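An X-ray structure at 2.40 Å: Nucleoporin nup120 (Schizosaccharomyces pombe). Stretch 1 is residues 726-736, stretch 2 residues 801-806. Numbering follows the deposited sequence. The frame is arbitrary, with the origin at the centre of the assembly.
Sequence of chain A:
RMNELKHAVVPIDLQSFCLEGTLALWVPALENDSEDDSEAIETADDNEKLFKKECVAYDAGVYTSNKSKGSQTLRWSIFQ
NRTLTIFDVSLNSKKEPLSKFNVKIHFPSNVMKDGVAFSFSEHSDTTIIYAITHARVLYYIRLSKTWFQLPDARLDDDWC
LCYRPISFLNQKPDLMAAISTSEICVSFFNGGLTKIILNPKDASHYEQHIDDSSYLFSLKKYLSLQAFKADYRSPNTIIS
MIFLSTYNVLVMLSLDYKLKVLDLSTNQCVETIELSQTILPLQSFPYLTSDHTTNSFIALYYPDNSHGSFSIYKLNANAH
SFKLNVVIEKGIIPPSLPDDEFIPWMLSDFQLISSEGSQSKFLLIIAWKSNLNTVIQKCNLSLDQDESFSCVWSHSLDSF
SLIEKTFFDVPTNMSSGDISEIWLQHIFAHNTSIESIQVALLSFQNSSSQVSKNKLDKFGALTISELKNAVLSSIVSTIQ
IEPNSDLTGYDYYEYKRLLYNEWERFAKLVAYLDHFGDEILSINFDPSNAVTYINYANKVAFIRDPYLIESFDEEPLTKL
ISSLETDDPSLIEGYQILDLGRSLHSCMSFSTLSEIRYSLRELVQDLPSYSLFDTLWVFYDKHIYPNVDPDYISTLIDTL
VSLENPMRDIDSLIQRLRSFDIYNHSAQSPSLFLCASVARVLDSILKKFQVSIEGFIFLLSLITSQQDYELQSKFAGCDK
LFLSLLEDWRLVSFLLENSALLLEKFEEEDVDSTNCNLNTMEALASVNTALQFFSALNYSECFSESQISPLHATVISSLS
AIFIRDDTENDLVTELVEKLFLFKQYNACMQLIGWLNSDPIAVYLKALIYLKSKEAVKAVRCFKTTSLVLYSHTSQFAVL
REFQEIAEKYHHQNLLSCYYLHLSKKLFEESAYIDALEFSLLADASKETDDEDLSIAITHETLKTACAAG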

# COMPACT_ATOMS: atom_id res chain seq x y z
N LEU A 726 -18.10 -13.54 -5.63
CA LEU A 726 -16.90 -14.00 -4.95
C LEU A 726 -15.68 -13.73 -5.81
O LEU A 726 -14.60 -13.41 -5.30
CB LEU A 726 -16.98 -15.49 -4.63
CG LEU A 726 -17.67 -15.95 -3.34
CD1 LEU A 726 -17.56 -17.47 -3.24
CD2 LEU A 726 -17.06 -15.29 -2.11
N GLU A 727 -15.85 -13.86 -7.12
CA GLU A 727 -14.76 -13.64 -8.04
C GLU A 727 -14.43 -12.15 -8.13
O GLU A 727 -13.26 -11.77 -8.16
CB GLU A 727 -15.08 -14.21 -9.41
CG GLU A 727 -13.85 -14.30 -10.31
CD GLU A 727 -12.64 -14.91 -9.62
OE1 GLU A 727 -12.71 -16.11 -9.25
OE2 GLU A 727 -11.62 -14.20 -9.45
N ASP A 728 -15.47 -11.32 -8.18
CA ASP A 728 -15.32 -9.88 -8.11
C ASP A 728 -14.60 -9.49 -6.81
O ASP A 728 -13.59 -8.77 -6.83
CB ASP A 728 -16.70 -9.22 -8.17
CG ASP A 728 -17.29 -9.21 -9.57
OD1 ASP A 728 -16.59 -9.57 -10.54
OD2 ASP A 728 -18.47 -8.82 -9.71
N TRP A 729 -15.12 -9.99 -5.68
CA TRP A 729 -14.54 -9.72 -4.37
C TRP A 729 -13.08 -10.00 -4.38
O TRP A 729 -12.28 -9.19 -3.91
CB TRP A 729 -15.22 -10.52 -3.27
CG TRP A 729 -14.78 -10.06 -1.91
CD1 TRP A 729 -15.33 -9.04 -1.14
CD2 TRP A 729 -13.63 -10.56 -1.13
NE1 TRP A 729 -14.63 -8.88 0.04
CE2 TRP A 729 -13.59 -9.76 0.11
CE3 TRP A 729 -12.65 -11.54 -1.34
CZ2 TRP A 729 -12.62 -9.95 1.09
CZ3 TRP A 729 -11.68 -11.73 -0.34
CH2 TRP A 729 -11.67 -10.96 0.84
N ARG A 730 -12.71 -11.16 -4.93
CA ARG A 730 -11.32 -11.60 -4.96
C ARG A 730 -10.43 -10.58 -5.65
O ARG A 730 -9.44 -10.15 -5.08
CB ARG A 730 -11.18 -12.95 -5.66
CG ARG A 730 -9.76 -13.48 -5.65
CD ARG A 730 -9.69 -14.88 -6.23
NE ARG A 730 -9.53 -14.81 -7.67
CZ ARG A 730 -8.41 -15.05 -8.34
NH1 ARG A 730 -7.31 -15.43 -7.72
NH2 ARG A 730 -8.43 -14.92 -9.65
N LEU A 731 -10.80 -10.20 -6.87
CA LEU A 731 -9.96 -9.33 -7.69
C LEU A 731 -9.87 -7.95 -7.10
O LEU A 731 -8.80 -7.35 -7.07
CB LEU A 731 -10.47 -9.27 -9.13
CG LEU A 731 -10.39 -10.58 -9.91
CD1 LEU A 731 -10.66 -10.33 -11.39
CD2 LEU A 731 -9.03 -11.24 -9.74
N VAL A 732 -11.00 -7.47 -6.60
CA VAL A 732 -11.06 -6.17 -5.95
C VAL A 732 -10.20 -6.14 -4.67
O VAL A 732 -9.37 -5.24 -4.51
CB VAL A 732 -12.53 -5.77 -5.69
CG1 VAL A 732 -12.63 -4.63 -4.70
CG2 VAL A 732 -13.20 -5.38 -7.02
N SER A 733 -10.37 -7.13 -3.80
CA SER A 733 -9.62 -7.20 -2.54
C SER A 733 -8.13 -7.42 -2.79
O SER A 733 -7.30 -6.87 -2.09
CB SER A 733 -10.17 -8.29 -1.61
OG SER A 733 -11.55 -8.06 -1.33
N PHE A 734 -7.81 -8.23 -3.80
CA PHE A 734 -6.44 -8.37 -4.27
C PHE A 734 -5.81 -7.01 -4.60
O PHE A 734 -4.76 -6.64 -4.04
CB PHE A 734 -6.40 -9.34 -5.45
CG PHE A 734 -5.13 -9.29 -6.24
CD1 PHE A 734 -3.96 -9.85 -5.74
CD2 PHE A 734 -5.11 -8.72 -7.52
CE1 PHE A 734 -2.79 -9.83 -6.49
CE2 PHE A 734 -3.94 -8.69 -8.27
CZ PHE A 734 -2.78 -9.24 -7.75
N LEU A 735 -6.45 -6.25 -5.48
CA LEU A 735 -5.95 -4.92 -5.84
C LEU A 735 -5.89 -3.93 -4.67
O LEU A 735 -4.98 -3.09 -4.63
CB LEU A 735 -6.73 -4.34 -7.02
CG LEU A 735 -6.51 -5.10 -8.34
CD1 LEU A 735 -7.53 -4.67 -9.37
CD2 LEU A 735 -5.10 -4.90 -8.88
N LEU A 736 -6.83 -4.01 -3.74
CA LEU A 736 -6.80 -3.17 -2.55
C LEU A 736 -5.55 -3.46 -1.70
O LEU A 736 -4.96 -2.56 -1.10
CB LEU A 736 -8.09 -3.29 -1.72
CG LEU A 736 -9.29 -2.54 -2.33
CD1 LEU A 736 -10.59 -2.82 -1.59
CD2 LEU A 736 -9.04 -1.04 -2.37
N ALA A 801 -10.65 -4.31 -17.13
CA ALA A 801 -9.80 -5.49 -16.91
C ALA A 801 -10.18 -6.27 -15.65
O ALA A 801 -9.91 -7.47 -15.56
CB ALA A 801 -8.34 -5.09 -16.87
N ILE A 802 -10.79 -5.58 -14.70
CA ILE A 802 -11.17 -6.21 -13.43
C ILE A 802 -12.46 -6.99 -13.59
O ILE A 802 -12.58 -8.10 -13.08
CB ILE A 802 -11.32 -5.17 -12.29
CG1 ILE A 802 -9.98 -4.51 -11.98
CG2 ILE A 802 -11.90 -5.83 -11.04
CD1 ILE A 802 -10.09 -3.20 -11.21
N PHE A 803 -13.43 -6.41 -14.30
CA PHE A 803 -14.78 -6.98 -14.32
C PHE A 803 -15.21 -7.74 -15.57
O PHE A 803 -16.12 -8.57 -15.49
CB PHE A 803 -15.81 -5.91 -13.98
CG PHE A 803 -15.67 -5.34 -12.59
CD1 PHE A 803 -16.07 -6.08 -11.47
CD2 PHE A 803 -15.13 -4.08 -12.40
CE1 PHE A 803 -15.95 -5.56 -10.20
CE2 PHE A 803 -14.99 -3.55 -11.12
CZ PHE A 803 -15.40 -4.29 -10.02
N ILE A 804 -14.61 -7.46 -16.72
CA ILE A 804 -15.09 -8.11 -17.95
C ILE A 804 -14.39 -9.45 -18.15
O ILE A 804 -13.18 -9.51 -18.35
CB ILE A 804 -15.13 -7.18 -19.20
CG1 ILE A 804 -13.74 -6.90 -19.78
CG2 ILE A 804 -15.90 -5.89 -18.88
CD1 ILE A 804 -13.43 -7.70 -21.04
N ARG A 805 -15.19 -10.51 -18.08
CA ARG A 805 -14.68 -11.87 -17.87
C ARG A 805 -15.08 -12.85 -18.98
O ARG A 805 -15.97 -12.56 -19.79
CB ARG A 805 -15.20 -12.40 -16.53
CG ARG A 805 -15.13 -11.41 -15.37
CD ARG A 805 -15.48 -12.05 -14.04
NE ARG A 805 -14.76 -13.31 -13.87
CZ ARG A 805 -13.48 -13.40 -13.54
NH1 ARG A 805 -12.75 -12.31 -13.34
NH2 ARG A 805 -12.92 -14.60 -13.42
N ASP A 806 -14.40 -14.00 -19.00
CA ASP A 806 -14.68 -15.11 -19.93
C ASP A 806 -13.80 -16.33 -19.64
O ASP A 806 -12.82 -16.24 -18.90
CB ASP A 806 -14.53 -14.67 -21.40
CG ASP A 806 -13.28 -13.83 -21.64
OD1 ASP A 806 -12.17 -14.39 -21.55
OD2 ASP A 806 -13.42 -12.63 -21.93
O HOH W 1 -10.69 -13.88 -12.29

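Contacts between helices distant in sequence often follow a common plan, in which aliphatic side chains fill the middle and charged groups gather where solvent can reach. The small contact between residues 726-736 and 801-806 of nup120 is a compact example. One helix runs through the whole of the first stretch; the second stretch contributes the last turn of another helix, 801-803, and the loop that follows. Together they bury 388 Å², and no direct hydrogen bond links them.

At the apolar centre lies I802, which has the largest covered area of any residue here. Its three partners, L731, V732 and L735, follow from helical periodicity: steps of three and four residues return side chains to the same flank of a helix. CD1 of I802 reaches CD1 of L735 at 3.5 Å, while CG2 of I802 lies 4.2 Å from both CB of L731 and CG2 of V732. The extended m,t rotamer of I802 carries CD1 along the first helix to L735, leaving the CG2 branch beside L731 and V732. Both leucines also adopt m,t and direct their CA-to-CB bonds toward the second stretch. The backbones come near each other here, with the CA atoms of L731 and I802 6.6 Å apart. L731 can therefore touch main chain as well as side chain: its CD1 packs 3.4 Å from the carbonyl O of I802, a van der Waals contact at a helix end.

F803 extends the apolar surface by one residue. Its CA-to-CB bond points sideways, but the ring swings closer, and CZ approaches CG2 of V732 at 3.9 Å. V732 thus touches two consecutive residues of the second helix through the same methyl group. The ring also meets a polar atom: OD1 of D728 lies 3.6 Å from CD1 of F803, at the ring edge and near its plane. That placement is favourable in general terms, since the hydrogens around an aromatic rim carry a slight positive charge and here the rim meets a carboxylate oxygen.

Beyond F803 the chain leaves helical geometry at I804, whose side chain stays out of reach, and R805 returns toward the first helix. The guanidinium of R805 rests largely against carbon. CG of E727 sits over one face, 3.3 Å from NH2, whereas CD1 of L731 lies at the edge, 3.5 Å from NH1. Opposite charge alone does not make a salt bridge: OE2 of E727 is 4.2 Å from NH2 of R805 and well out of the guanidinium plane, so no N-H points at it. That carboxylate oxygen is instead engaged within its own helix by R730, whose NE donates to OE2 at 2.8 Å in a salt bridge. A water completes the polar edge, accepting from NH2 of R805 at 2.6 Å and donating a weak hydrogen bond to OE2 of E727 at 3.0 Å. High B-factors for R805 call for caution about this outer layer.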